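Local coordinates for protein putative oxidoreductase (Gluconobacter oxydans, PDB 3WJ7) that is a putative oxidoreductase of the short-chain dehydrogenase/reductase family, probably using a nicotinamide coenzyme bound to its Rossmann fold, with an aldehyde dehydrogenase activity only tentatively assigned, at residues Val127-Leu132 with Arg160-Val165; Pro93-Met98 with Ile151-Leu156; Val32-Gly37 with Glu55-Leu60; Ile80-Ala85 with Glu225-Ala230. All coordinates share one frame; numbering follows the deposited sequence.

Contact 1. Residues Val127-Leu132 with Arg160-Val165; sequences VAALGL and RAEQEV
Glu162 reaches from its helix to Ala129 and Leu130, and practically the whole contact can be read along this one side chain. Its CB starts at the methyl of Ala129, with 3.9 Å between Glu162 CB and Ala129 CB. From there the chain leaves with CG anti to the backbone N (chi1 163°) and stays extended, which carries the carboxylate past the alanine to the leucine beyond. Glu162 CD lies 3.9 Å from Ala129 CB, so the same methyl touches both the root and the end of the glutamate. Of the two oxygens, OE2 stands 3.8 Å from Ala129 CB, while OE1 meets Leu130 CD2, also at 3.8 Å. The leucine crosses the glutamate at about a right angle and presents this one methyl to the carboxylate. The fold here is the Rossmann-type core of an extended SDR: residues 127-129 form a 3-10 turn in the loop after strand 120-124, and helix 153-172 carries, near its start, Tyr154 of the family's YxxxK sequence motif. Leu130 N bonds back to Val127 O at 2.9 Å, which closes the turn that carries Ala129 and Leu130. No hydrogen bond joins the two segments; the buried carboxylate is instead held through OE2 by Ser125 OG, just ahead of the turn, with a long, weak ion pair from OE1 to Lys239. Without the carboxylate, as with an alanine at Glu162, Ser125 would probably lose this partner and a gap would open beside the methyls of Ala129 and Leu130. Leu130 also packs on Phe308 and Asn180.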
loop_
_atom_site.group_PDB
_atom_site.type_symbol
_atom_site.label_atom_id
_atom_site.label_comp_id
_atom_site.label_asym_id
_atom_site.label_seq_id
_atom_site.Cartn_x
_atom_site.Cartn_y
_atom_site.Cartn_z
ATOM N N VAL A 127 15.535 -8.554 15.417
ATOM C CA VAL A 127 14.712 -8.276 16.599
ATOM C C VAL A 127 13.359 -7.646 16.216
ATOM O O VAL A 127 12.417 -7.682 17.030
ATOM C CB VAL A 127 15.415 -7.420 17.665
ATOM C CG1 VAL A 127 16.593 -8.177 18.236
ATOM C CG2 VAL A 127 15.813 -6.042 17.117
ATOM N N ALA A 128 13.243 -7.092 14.993
ATOM C CA ALA A 128 11.964 -6.484 14.589
ATOM C C ALA A 128 10.844 -7.524 14.482
ATOM O O ALA A 128 9.690 -7.208 14.618
ATOM C CB ALA A 128 12.121 -5.688 13.320
ATOM N N ALA A 129 11.202 -8.771 14.249
ATOM C CA ALA A 129 10.255 -9.880 14.301
ATOM C C ALA A 129 9.841 -10.315 15.703
ATOM O O ALA A 129 8.976 -11.204 15.835
ATOM C CB ALA A 129 10.820 -11.079 13.545
ATOM N N LEU A 130 10.448 -9.746 16.749
ATOM C CA LEU A 130 10.253 -10.307 18.096
ATOM C C LEU A 130 9.288 -9.480 18.950
ATOM O O LEU A 130 8.841 -8.422 18.515
ATOM C CB LEU A 130 11.574 -10.449 18.825
ATOM C CG LEU A 130 12.654 -11.328 18.198
ATOM C CD1 LEU A 130 13.751 -11.540 19.203
ATOM C CD2 LEU A 130 12.160 -12.657 17.740
ATOM N N GLY A 131 8.957 -9.971 20.152
ATOM C CA GLY A 131 7.994 -9.294 21.037
ATOM C C GLY A 131 8.666 -8.251 21.910
ATOM O O GLY A 131 9.879 -8.255 22.027
ATOM N N LEU A 132 7.880 -7.351 22.498
ATOM C CA LEU A 132 8.395 -6.372 23.454
ATOM C C LEU A 132 7.722 -6.412 24.813
ATOM O O LEU A 132 6.539 -6.739 24.943
ATOM C CB LEU A 132 8.263 -4.953 22.916
ATOM C CG LEU A 132 9.045 -4.696 21.643
ATOM C CD1 LEU A 132 8.577 -3.407 20.974
ATOM C CD2 LEU A 132 10.538 -4.681 21.934
ATOM N N ARG A 160 6.270 -11.519 9.430
ATOM C CA ARG A 160 5.679 -12.516 8.571
ATOM C C ARG A 160 6.693 -13.489 8.003
ATOM O O ARG A 160 6.444 -14.736 7.940
ATOM C CB ARG A 160 4.882 -11.882 7.434
ATOM C CG ARG A 160 3.636 -11.208 7.950
ATOM C CD ARG A 160 2.653 -10.950 6.842
ATOM N NE ARG A 160 1.388 -10.579 7.464
ATOM C CZ ARG A 160 0.583 -9.627 6.997
ATOM N NH1 ARG A 160 0.916 -8.939 5.910
ATOM N NH2 ARG A 160 -0.560 -9.370 7.606
ATOM N N ALA A 161 7.842 -12.948 7.600
ATOM C CA ALA A 161 8.901 -13.795 7.026
ATOM C C ALA A 161 9.410 -14.784 8.078
ATOM O O ALA A 161 9.509 -16.011 7.816
ATOM C CB ALA A 161 10.042 -12.952 6.472
ATOM N N GLU A 162 9.675 -14.283 9.281
ATOM C CA GLU A 162 10.120 -15.197 10.321
ATOM C C GLU A 162 9.038 -16.267 10.549
ATOM O O GLU A 162 9.373 -17.443 10.708
ATOM C CB GLU A 162 10.511 -14.499 11.639
ATOM C CG GLU A 162 10.562 -15.481 12.806
ATOM C CD GLU A 162 11.140 -14.899 14.086
ATOM O OE1 GLU A 162 10.415 -14.803 15.105
ATOM O OE2 GLU A 162 12.325 -14.528 14.090
ATOM N N GLN A 163 7.762 -15.886 10.572
ATOM C CA GLN A 163 6.707 -16.894 10.821
ATOM C C GLN A 163 6.712 -17.952 9.736
ATOM O O GLN A 163 6.502 -19.120 10.033
ATOM C CB GLN A 163 5.308 -16.298 10.973
ATOM C CG GLN A 163 5.097 -15.505 12.264
ATOM C CD GLN A 163 5.367 -16.321 13.525
ATOM O OE1 GLN A 163 6.254 -15.999 14.299
ATOM N NE2 GLN A 163 4.600 -17.388 13.724
ATOM N N GLU A 164 6.985 -17.548 8.493
ATOM C CA GLU A 164 7.110 -18.501 7.416
ATOM C C GLU A 164 8.199 -19.539 7.677
ATOM O O GLU A 164 7.994 -20.728 7.489
ATOM C CB GLU A 164 7.398 -17.799 6.099
ATOM C CG GLU A 164 6.175 -17.578 5.254
ATOM C CD GLU A 164 5.853 -18.748 4.308
ATOM O OE1 GLU A 164 5.849 -19.953 4.723
ATOM O OE2 GLU A 164 5.572 -18.441 3.116
ATOM N N VAL A 165 9.377 -19.078 8.077
ATOM C CA VAL A 165 10.443 -19.989 8.355
ATOM C C VAL A 165 9.995 -20.950 9.470
ATOM O O VAL A 165 10.151 -22.176 9.323
ATOM C CB VAL A 165 11.747 -19.242 8.677
ATOM C CG1 VAL A 165 12.821 -20.238 9.076
ATOM C CG2 VAL A 165 12.211 -18.427 7.476
#

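Contact 2. Residues Pro93-Met98 with Ile151-Leu156; sequences PDPETM and IGIYKL
Ile153 packs against Pro95 and Glu96 where two helices of the Rossmann-type core, 95-115 and 153-172, come together at their N-terminal ends. Ile151 lies ahead of the helix, its side chain turned to Thr298 and Met301. Gly152 takes the N-cap position, and its carbonyl O receives Leu156 N at 2.9 Å, closing the first helical turn. The next residue, Ile153, makes the contact. Its two branches divide the work: CG2, anti to the backbone N, lies 3.5 Å from the carbonyl O of Pro95 and also touches the proline ring, Ile153 CG2 to Pro95 CB being 3.9 Å. CG1 sits beside the backbone N (chi1 -77°) and sends CD1 onward across the proline, with Ile153 CD1 to Pro95 CB at 4.0 Å. The ring and the isoleucine thus cross obliquely, both branches resting on CB. Tyr154 turns away from this seam to Arg89 and Ala128, and Leu156, one turn on from Ile153, packs on Met99. Other subunits lie close by: Glu96 OE1 accepts a hydrogen bond from Thr97 N of the second subunit, so the carboxylate serves the assembly while the aliphatic part of the same side chain serves the helix pair. That part passes Ile153 at about a right angle, with Glu96 CG 3.9 Å from Ile153 CD1.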
loop_
_atom_site.group_PDB
_atom_site.type_symbol
_atom_site.label_atom_id
_atom_site.label_comp_id
_atom_site.label_asym_id
_atom_site.label_seq_id
_atom_site.Cartn_x
_atom_site.Cartn_y
_atom_site.Cartn_z
ATOM N N PRO A 93 8.959 3.222 -2.660
ATOM C CA PRO A 93 7.616 3.779 -2.935
ATOM C C PRO A 93 6.470 2.784 -2.687
ATOM O O PRO A 93 5.338 3.209 -2.422
ATOM C CB PRO A 93 7.664 4.115 -4.423
ATOM C CG PRO A 93 8.867 3.432 -4.986
ATOM C CD PRO A 93 9.738 2.919 -3.883
ATOM N N ASP A 94 6.766 1.476 -2.769
ATOM C CA ASP A 94 5.743 0.410 -2.718
ATOM C C ASP A 94 5.899 -0.572 -1.535
ATOM O O ASP A 94 6.080 -1.769 -1.754
ATOM C CB ASP A 94 5.695 -0.379 -4.059
ATOM C CG ASP A 94 7.015 -1.124 -4.372
ATOM O OD1 ASP A 94 8.090 -0.681 -3.908
ATOM O OD2 ASP A 94 6.978 -2.157 -5.095
ATOM N N PRO A 95 5.773 -0.087 -0.291
ATOM C CA PRO A 95 6.208 -0.989 0.782
ATOM C C PRO A 95 5.389 -2.293 0.902
ATOM O O PRO A 95 5.920 -3.295 1.368
ATOM C CB PRO A 95 6.140 -0.123 2.053
ATOM C CG PRO A 95 5.260 1.064 1.708
ATOM C CD PRO A 95 5.150 1.169 0.213
ATOM N N GLU A 96 4.146 -2.320 0.443
ATOM C CA GLU A 96 3.314 -3.494 0.681
ATOM C C GLU A 96 3.652 -4.508 -0.345
ATOM O O GLU A 96 3.595 -5.720 -0.097
ATOM C CB GLU A 96 1.820 -3.169 0.655
ATOM C CG GLU A 96 1.268 -2.508 1.926
ATOM C CD GLU A 96 -0.243 -2.327 1.895
ATOM O OE1 GLU A 96 -0.958 -3.361 1.794
ATOM O OE2 GLU A 96 -0.727 -1.165 1.963
ATOM N N THR A 97 4.025 -4.019 -1.514
ATOM C CA THR A 97 4.455 -4.906 -2.574
ATOM C C THR A 97 5.816 -5.491 -2.182
ATOM O O THR A 97 6.066 -6.635 -2.477
ATOM C CB THR A 97 4.539 -4.178 -3.922
ATOM O OG1 THR A 97 3.302 -3.473 -4.177
ATOM C CG2 THR A 97 4.863 -5.152 -5.042
ATOM N N MET A 98 6.682 -4.724 -1.518
ATOM C CA MET A 98 8.008 -5.247 -1.179
ATOM C C MET A 98 7.911 -6.308 -0.107
ATOM O O MET A 98 8.567 -7.333 -0.195
ATOM C CB MET A 98 9.003 -4.157 -0.786
ATOM C CG MET A 98 9.415 -3.288 -1.956
ATOM S SD MET A 98 10.207 -4.041 -3.416
ATOM C CE MET A 98 8.941 -5.015 -4.257
ATOM N N ILE A 151 3.763 -2.686 14.199
ATOM C CA ILE A 151 3.338 -1.324 13.930
ATOM C C ILE A 151 3.585 -0.834 12.500
ATOM O O ILE A 151 2.690 -0.148 11.912
ATOM C CB ILE A 151 3.781 -0.348 15.075
ATOM C CG1 ILE A 151 2.663 -0.262 16.119
ATOM C CG2 ILE A 151 4.126 1.058 14.604
ATOM C CD1 ILE A 151 1.258 -0.649 15.633
ATOM N N GLY A 152 4.745 -1.185 11.924
ATOM C CA GLY A 152 5.013 -0.732 10.550
ATOM C C GLY A 152 5.231 -1.866 9.563
ATOM O O GLY A 152 5.268 -3.054 9.930
ATOM N N ILE A 153 5.396 -1.505 8.309
ATOM C CA ILE A 153 5.520 -2.486 7.297
ATOM C C ILE A 153 6.882 -3.144 7.444
ATOM O O ILE A 153 6.983 -4.336 7.284
ATOM C CB ILE A 153 5.214 -1.899 5.886
ATOM C CG1 ILE A 153 3.694 -1.763 5.740
ATOM C CG2 ILE A 153 5.611 -2.888 4.796
ATOM C CD1 ILE A 153 3.186 -0.704 4.761
ATOM N N TYR A 154 7.910 -2.394 7.830
ATOM C CA TYR A 154 9.229 -2.979 8.002
ATOM C C TYR A 154 9.177 -4.117 9.014
ATOM O O TYR A 154 9.671 -5.191 8.755
ATOM C CB TYR A 154 10.336 -1.964 8.407
ATOM C CG TYR A 154 11.634 -2.697 8.832
ATOM C CD1 TYR A 154 12.443 -3.358 7.879
ATOM C CD2 TYR A 154 12.007 -2.794 10.191
ATOM C CE1 TYR A 154 13.576 -4.074 8.255
ATOM C CE2 TYR A 154 13.148 -3.490 10.569
ATOM C CZ TYR A 154 13.930 -4.128 9.604
ATOM O OH TYR A 154 15.084 -4.808 9.985
ATOM N N LYS A 155 8.604 -3.876 10.167
ATOM C CA LYS A 155 8.573 -4.901 11.179
ATOM C C LYS A 155 7.620 -6.000 10.744
ATOM O O LYS A 155 7.951 -7.150 10.902
ATOM C CB LYS A 155 8.199 -4.337 12.578
ATOM C CG LYS A 155 9.079 -3.194 13.070
ATOM C CD LYS A 155 8.663 -2.697 14.453
ATOM C CE LYS A 155 8.907 -3.677 15.624
ATOM N NZ LYS A 155 9.219 -2.934 16.904
ATOM N N LEU A 156 6.457 -5.655 10.190
ATOM C CA LEU A 156 5.438 -6.646 9.774
ATOM C C LEU A 156 6.012 -7.617 8.791
ATOM O O LEU A 156 5.791 -8.842 8.883
ATOM C CB LEU A 156 4.230 -5.984 9.126
ATOM C CG LEU A 156 3.010 -6.893 8.967
ATOM C CD1 LEU A 156 2.600 -7.495 10.297
ATOM C CD2 LEU A 156 1.807 -6.210 8.328
#

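Contact 3. Residues Val32-Gly37 with Glu55-Leu60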
loop_
_atom_site.group_PDB
_atom_site.type_symbol
_atom_site.label_atom_id
_atom_site.label_comp_id
_atom_site.label_asym_id
_atom_site.label_seq_id
_atom_site.Cartn_x
_atom_site.Cartn_y
_atom_site.Cartn_z
ATOM N N VAL A 32 33.603 -13.312 7.419
ATOM C CA VAL A 32 33.818 -14.218 8.551
ATOM C C VAL A 32 33.907 -15.686 8.084
ATOM O O VAL A 32 34.830 -16.404 8.442
ATOM C CB VAL A 32 32.752 -13.983 9.659
ATOM C CG1 VAL A 32 32.662 -15.141 10.647
ATOM C CG2 VAL A 32 33.030 -12.680 10.394
ATOM N N LEU A 33 32.941 -16.106 7.285
ATOM C CA LEU A 33 32.914 -17.427 6.690
ATOM C C LEU A 33 34.176 -17.722 5.892
ATOM O O LEU A 33 34.713 -18.844 5.945
ATOM C CB LEU A 33 31.690 -17.566 5.764
ATOM C CG LEU A 33 30.383 -17.473 6.521
ATOM C CD1 LEU A 33 29.219 -17.598 5.561
ATOM C CD2 LEU A 33 30.311 -18.505 7.639
ATOM N N GLU A 34 34.623 -16.729 5.130
ATOM C CA GLU A 34 35.848 -16.858 4.361
ATOM C C GLU A 34 37.077 -17.112 5.264
ATOM O O GLU A 34 37.876 -17.991 4.956
ATOM C CB GLU A 34 36.069 -15.628 3.498
ATOM C CG GLU A 34 37.239 -15.758 2.532
ATOM C CD GLU A 34 36.840 -16.409 1.221
ATOM O OE1 GLU A 34 35.715 -16.113 0.724
ATOM O OE2 GLU A 34 37.655 -17.205 0.684
ATOM N N GLU A 35 37.211 -16.359 6.365
ATOM C CA GLU A 35 38.361 -16.484 7.278
ATOM C C GLU A 35 38.293 -17.793 8.051
ATOM O O GLU A 35 39.320 -18.318 8.488
ATOM C CB GLU A 35 38.476 -15.275 8.235
ATOM C CG GLU A 35 38.519 -13.918 7.512
ATOM C CD GLU A 35 38.628 -12.708 8.447
ATOM O OE1 GLU A 35 39.593 -12.645 9.248
ATOM O OE2 GLU A 35 37.762 -11.800 8.373
ATOM N N ARG A 36 37.080 -18.311 8.215
ATOM C CA ARG A 36 36.878 -19.675 8.681
ATOM C C ARG A 36 37.071 -20.778 7.584
ATOM O O ARG A 36 36.879 -21.960 7.860
ATOM C CB ARG A 36 35.497 -19.791 9.345
ATOM C CG ARG A 36 35.512 -19.800 10.877
ATOM C CD ARG A 36 34.085 -19.689 11.323
ATOM N NE ARG A 36 33.799 -19.482 12.743
ATOM C CZ ARG A 36 33.993 -18.358 13.443
ATOM N NH1 ARG A 36 34.597 -17.278 12.937
ATOM N NH2 ARG A 36 33.585 -18.326 14.699
ATOM N N GLY A 37 37.432 -20.375 6.358
ATOM C CA GLY A 37 37.616 -21.270 5.192
ATOM C C GLY A 37 36.461 -22.117 4.623
ATOM O O GLY A 37 36.660 -23.263 4.239
ATOM N N GLU A 55 36.923 -8.396 -3.161
ATOM C CA GLU A 55 37.686 -8.881 -1.996
ATOM C C GLU A 55 37.643 -10.390 -1.736
ATOM O O GLU A 55 38.609 -10.962 -1.248
ATOM C CB GLU A 55 37.187 -8.184 -0.729
ATOM C CG GLU A 55 38.215 -7.304 -0.050
ATOM C CD GLU A 55 37.677 -6.697 1.226
ATOM O OE1 GLU A 55 36.792 -7.320 1.866
ATOM O OE2 GLU A 55 38.141 -5.595 1.587
ATOM N N LEU A 56 36.515 -11.020 -2.033
ATOM C CA LEU A 56 36.320 -12.437 -1.743
ATOM C C LEU A 56 36.520 -13.269 -2.997
ATOM O O LEU A 56 35.887 -13.029 -4.019
ATOM C CB LEU A 56 34.911 -12.672 -1.195
ATOM C CG LEU A 56 34.382 -11.756 -0.085
ATOM C CD1 LEU A 56 32.867 -11.653 -0.150
ATOM C CD2 LEU A 56 34.838 -12.238 1.281
ATOM N N ASN A 57 37.423 -14.234 -2.934
ATOM C CA ASN A 57 37.481 -15.226 -3.989
ATOM C C ASN A 57 36.221 -16.036 -3.761
ATOM O O ASN A 57 36.052 -16.673 -2.714
ATOM C CB ASN A 57 38.783 -16.067 -3.975
ATOM C CG ASN A 57 39.053 -16.754 -2.636
ATOM O OD1 ASN A 57 39.121 -16.112 -1.588
ATOM N ND2 ASN A 57 39.234 -18.069 -2.679
ATOM N N ALA A 58 35.295 -15.927 -4.706
ATOM C CA ALA A 58 33.975 -16.503 -4.525
ATOM C C ALA A 58 33.290 -16.826 -5.844
ATOM O O ALA A 58 33.337 -16.037 -6.804
ATOM C CB ALA A 58 33.114 -15.565 -3.691
ATOM N N GLU A 59 32.651 -17.986 -5.904
ATOM C CA GLU A 59 31.754 -18.225 -7.022
ATOM C C GLU A 59 30.585 -17.217 -6.935
ATOM O O GLU A 59 30.060 -16.894 -5.843
ATOM C CB GLU A 59 31.241 -19.656 -7.051
ATOM C CG GLU A 59 32.277 -20.704 -7.421
ATOM C CD GLU A 59 31.866 -22.096 -6.950
ATOM O OE1 GLU A 59 30.631 -22.371 -6.902
ATOM O OE2 GLU A 59 32.773 -22.910 -6.618
ATOM N N LEU A 60 30.195 -16.707 -8.090
ATOM C CA LEU A 60 29.055 -15.841 -8.144
ATOM C C LEU A 60 27.935 -16.526 -8.886
ATOM O O LEU A 60 28.107 -16.945 -10.016
ATOM C CB LEU A 60 29.439 -14.518 -8.793
ATOM C CG LEU A 60 30.121 -13.648 -7.743
ATOM C CD1 LEU A 60 31.446 -13.098 -8.255
ATOM C CD2 LEU A 60 29.180 -12.546 -7.278
#
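Glu34, on the last turn of helix 24-35, extends to Leu56 and Asn57, which lie in the loop leading into strand 59-62. The polar part of the contact is the approach of its carboxylate to the amide of Asn57, where Glu34 OE2 lies 3.6 Å from Asn57 CG. The two flat groups are tilted, their planes 55° apart. The glutamate starts with CG anti to the backbone N (chi1 -173°) and then bends at chi2 (87°), which turns the carboxylate across the loop. Asn57 answers with its own CG between backbone N and carbonyl carbon, bringing the amide up to the helix.

The van der Waals part is thinner. Glu34 and Leu56 slide past each other in opposite directions, and the carboxylate oxygen Glu34 OE1 rests against the methyl Leu56 CD2 at 4.0 Å. The leucine is buried, packed against Ala30, Arg31 and Leu42, whereas the asparagine is exposed. Backbone bonds shape the helix end: Arg36 N reaches Val32 O at 3.0 Å and Gly37 N reaches Glu34 O at 2.8 Å, and Gly37, with positive phi, completes a Schellman motif. In Rossmann terms, helix 24-35 is the first of the sheet's helices, linking parallel strands 15-18 and 39-44, and strand 59-62 pairs with 39-44 on the outer side.

Replacing Glu34 with an alanine would probably leave the amide of Asn57 without its carboxylate neighbour and Leu56 CD2 less covered. A carboxylate set between an exposed amide and a buried leucine is likely to keep its charge solvated while its tip covers part of the leucine.

Contact 4. Residues Ile80-Ala85 with Glu225-Ala230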
loop_
_atom_site.group_PDB
_atom_site.type_symbol
_atom_site.label_atom_id
_atom_site.label_comp_id
_atom_site.label_asym_id
_atom_site.label_seq_id
_atom_site.Cartn_x
_atom_site.Cartn_y
_atom_site.Cartn_z
ATOM N N ILE A 80 25.336 -25.761 2.857
ATOM C CA ILE A 80 24.990 -24.759 3.870
ATOM C C ILE A 80 24.566 -23.431 3.216
ATOM O O ILE A 80 25.218 -22.905 2.284
ATOM C CB ILE A 80 26.170 -24.460 4.807
ATOM C CG1 ILE A 80 26.508 -25.669 5.708
ATOM C CG2 ILE A 80 25.886 -23.258 5.688
ATOM C CD1 ILE A 80 27.987 -25.702 6.027
ATOM N N LEU A 81 23.463 -22.915 3.733
ATOM C CA LEU A 81 22.870 -21.711 3.268
ATOM C C LEU A 81 22.732 -20.713 4.427
ATOM O O LEU A 81 22.161 -21.021 5.490
ATOM C CB LEU A 81 21.513 -22.003 2.648
ATOM C CG LEU A 81 20.716 -20.725 2.351
ATOM C CD1 LEU A 81 21.408 -19.872 1.277
ATOM C CD2 LEU A 81 19.295 -21.053 1.936
ATOM N N PHE A 82 23.303 -19.532 4.193
ATOM C CA PHE A 82 23.072 -18.319 4.974
ATOM C C PHE A 82 22.153 -17.393 4.186
ATOM O O PHE A 82 22.566 -16.839 3.164
ATOM C CB PHE A 82 24.388 -17.603 5.249
ATOM C CG PHE A 82 25.234 -18.306 6.222
ATOM C CD1 PHE A 82 25.223 -17.938 7.554
ATOM C CD2 PHE A 82 26.034 -19.382 5.819
ATOM C CE1 PHE A 82 26.032 -18.614 8.494
ATOM C CE2 PHE A 82 26.818 -20.064 6.741
ATOM C CZ PHE A 82 26.834 -19.677 8.078
ATOM N N HIS A 83 20.928 -17.222 4.646
ATOM C CA HIS A 83 19.999 -16.311 3.979
ATOM C C HIS A 83 20.054 -14.982 4.679
ATOM O O HIS A 83 19.521 -14.854 5.752
ATOM C CB HIS A 83 18.555 -16.828 4.031
ATOM C CG HIS A 83 17.577 -15.926 3.335
ATOM N ND1 HIS A 83 17.969 -14.976 2.409
ATOM C CD2 HIS A 83 16.225 -15.840 3.415
ATOM C CE1 HIS A 83 16.904 -14.344 1.960
ATOM N NE2 HIS A 83 15.837 -14.848 2.557
ATOM N N VAL A 84 20.711 -14.004 4.097
ATOM C CA VAL A 84 20.690 -12.677 4.695
ATOM C C VAL A 84 19.909 -11.684 3.798
ATOM O O VAL A 84 20.118 -11.641 2.601
ATOM C CB VAL A 84 22.111 -12.145 4.938
ATOM C CG1 VAL A 84 22.035 -10.846 5.755
ATOM C CG2 VAL A 84 22.992 -13.204 5.614
ATOM N N ALA A 85 18.992 -10.913 4.372
ATOM C CA ALA A 85 18.221 -9.896 3.607
ATOM C C ALA A 85 19.128 -8.998 2.756
ATOM O O ALA A 85 20.165 -8.533 3.228
ATOM C CB ALA A 85 17.402 -9.051 4.559
ATOM N N GLU A 225 29.963 -12.682 13.294
ATOM C CA GLU A 225 30.599 -13.773 13.990
ATOM C C GLU A 225 29.479 -14.655 14.540
ATOM O O GLU A 225 29.521 -15.900 14.422
ATOM C CB GLU A 225 31.516 -13.205 15.097
ATOM C CG GLU A 225 31.981 -14.190 16.180
ATOM C CD GLU A 225 32.933 -15.321 15.724
ATOM O OE1 GLU A 225 33.492 -15.295 14.587
ATOM O OE2 GLU A 225 33.128 -16.250 16.550
ATOM N N GLY A 226 28.470 -14.014 15.121
ATOM C CA GLY A 226 27.346 -14.747 15.695
ATOM C C GLY A 226 26.650 -15.667 14.695
ATOM O O GLY A 226 26.138 -16.715 15.079
ATOM N N HIS A 227 26.631 -15.298 13.409
ATOM C CA HIS A 227 26.107 -16.205 12.395
ATOM C C HIS A 227 26.972 -17.465 12.318
ATOM O O HIS A 227 26.458 -18.571 12.163
ATOM C CB HIS A 227 26.087 -15.557 11.011
ATOM C CG HIS A 227 25.008 -14.545 10.808
ATOM N ND1 HIS A 227 23.980 -14.728 9.906
ATOM C CD2 HIS A 227 24.830 -13.313 11.334
ATOM C CE1 HIS A 227 23.191 -13.668 9.917
ATOM N NE2 HIS A 227 23.684 -12.797 10.777
ATOM N N ALA A 228 28.293 -17.304 12.410
ATOM C CA ALA A 228 29.173 -18.459 12.270
ATOM C C ALA A 228 28.951 -19.404 13.437
ATOM O O ALA A 228 28.859 -20.632 13.263
ATOM C CB ALA A 228 30.631 -18.033 12.148
ATOM N N LEU A 229 28.818 -18.806 14.627
ATOM C CA LEU A 229 28.555 -19.555 15.878
ATOM C C LEU A 229 27.248 -20.285 15.841
ATOM O O LEU A 229 27.129 -21.332 16.458
ATOM C CB LEU A 229 28.547 -18.607 17.086
ATOM C CG LEU A 229 29.890 -17.894 17.270
ATOM C CD1 LEU A 229 29.829 -16.792 18.332
ATOM C CD2 LEU A 229 30.954 -18.952 17.539
ATOM N N ALA A 230 26.245 -19.726 15.148
ATOM C CA ALA A 230 24.961 -20.427 15.045
ATOM C C ALA A 230 25.069 -21.636 14.133
ATOM O O ALA A 230 24.432 -22.653 14.406
ATOM C CB ALA A 230 23.853 -19.524 14.585
#
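Phe82 and His227 meet between strand 78-83 and helix 220-233, their CA atoms 8.3 Å apart. Just before Phe82 on the strand, Leu81 faces the other way, onto Leu109 and Ala113 of helix 95-115. Phe82 directs its ring at the helix backbone: the carbonyl oxygen of His227 lies in the plane of the phenyl ring, at its edge, with Phe82 CE1 3.7 Å from His227 O. The same ring carbon touches the histidine side chain, Phe82 CE1 to His227 CB being 4.0 Å. A chi1 of -72°, with CG beside the backbone N, sends the ring toward the helix, where it and the His227 side chain run past each other in opposite directions; Phe82 CD1 lies at the edge of the imidazole. This is the layered plan of the Rossmann fold, with helices 24-35 and 220-233 on one face of the sheet and helix 95-115 on the other. His83, next along the strand, turns to that other face, hydrogen-bonded through its ring nitrogens to Thr19 and Thr106. Val84, beyond the strand's end, faces the helix again and sets CG2 obliquely to the imidazole, while also packing on Val25. A bound mercury(II) ion lies about 5 Å from the side chain of Val84.

In the fold
Contacts 1 and 4 belong to the interior, contact 2 is partly buried where subunits meet, and contact 3 lies toward the surface. Contacts 1 and 2 share helix 153-172: Ala128 CB touches Tyr154 CE2 at 3.7 Å, though the centres of the two contacts are about 14 Å apart. Contacts 3 and 4 reach the same sheet and touch directly, Leu33 CD1 packing on Phe82 CE2 at 3.6 Å and Arg36 NH1 making a salt bridge to Glu225 OE1 at 2.8 Å. Chemistry follows place: a phenyl edge on a helix carbonyl and an imidazole beside a valine in contact 4, a buried carboxylate among methyls in contact 1, proline, isoleucine and a glutamate's aliphatic part in contact 2, a carboxylate beside an exposed amide in contact 3.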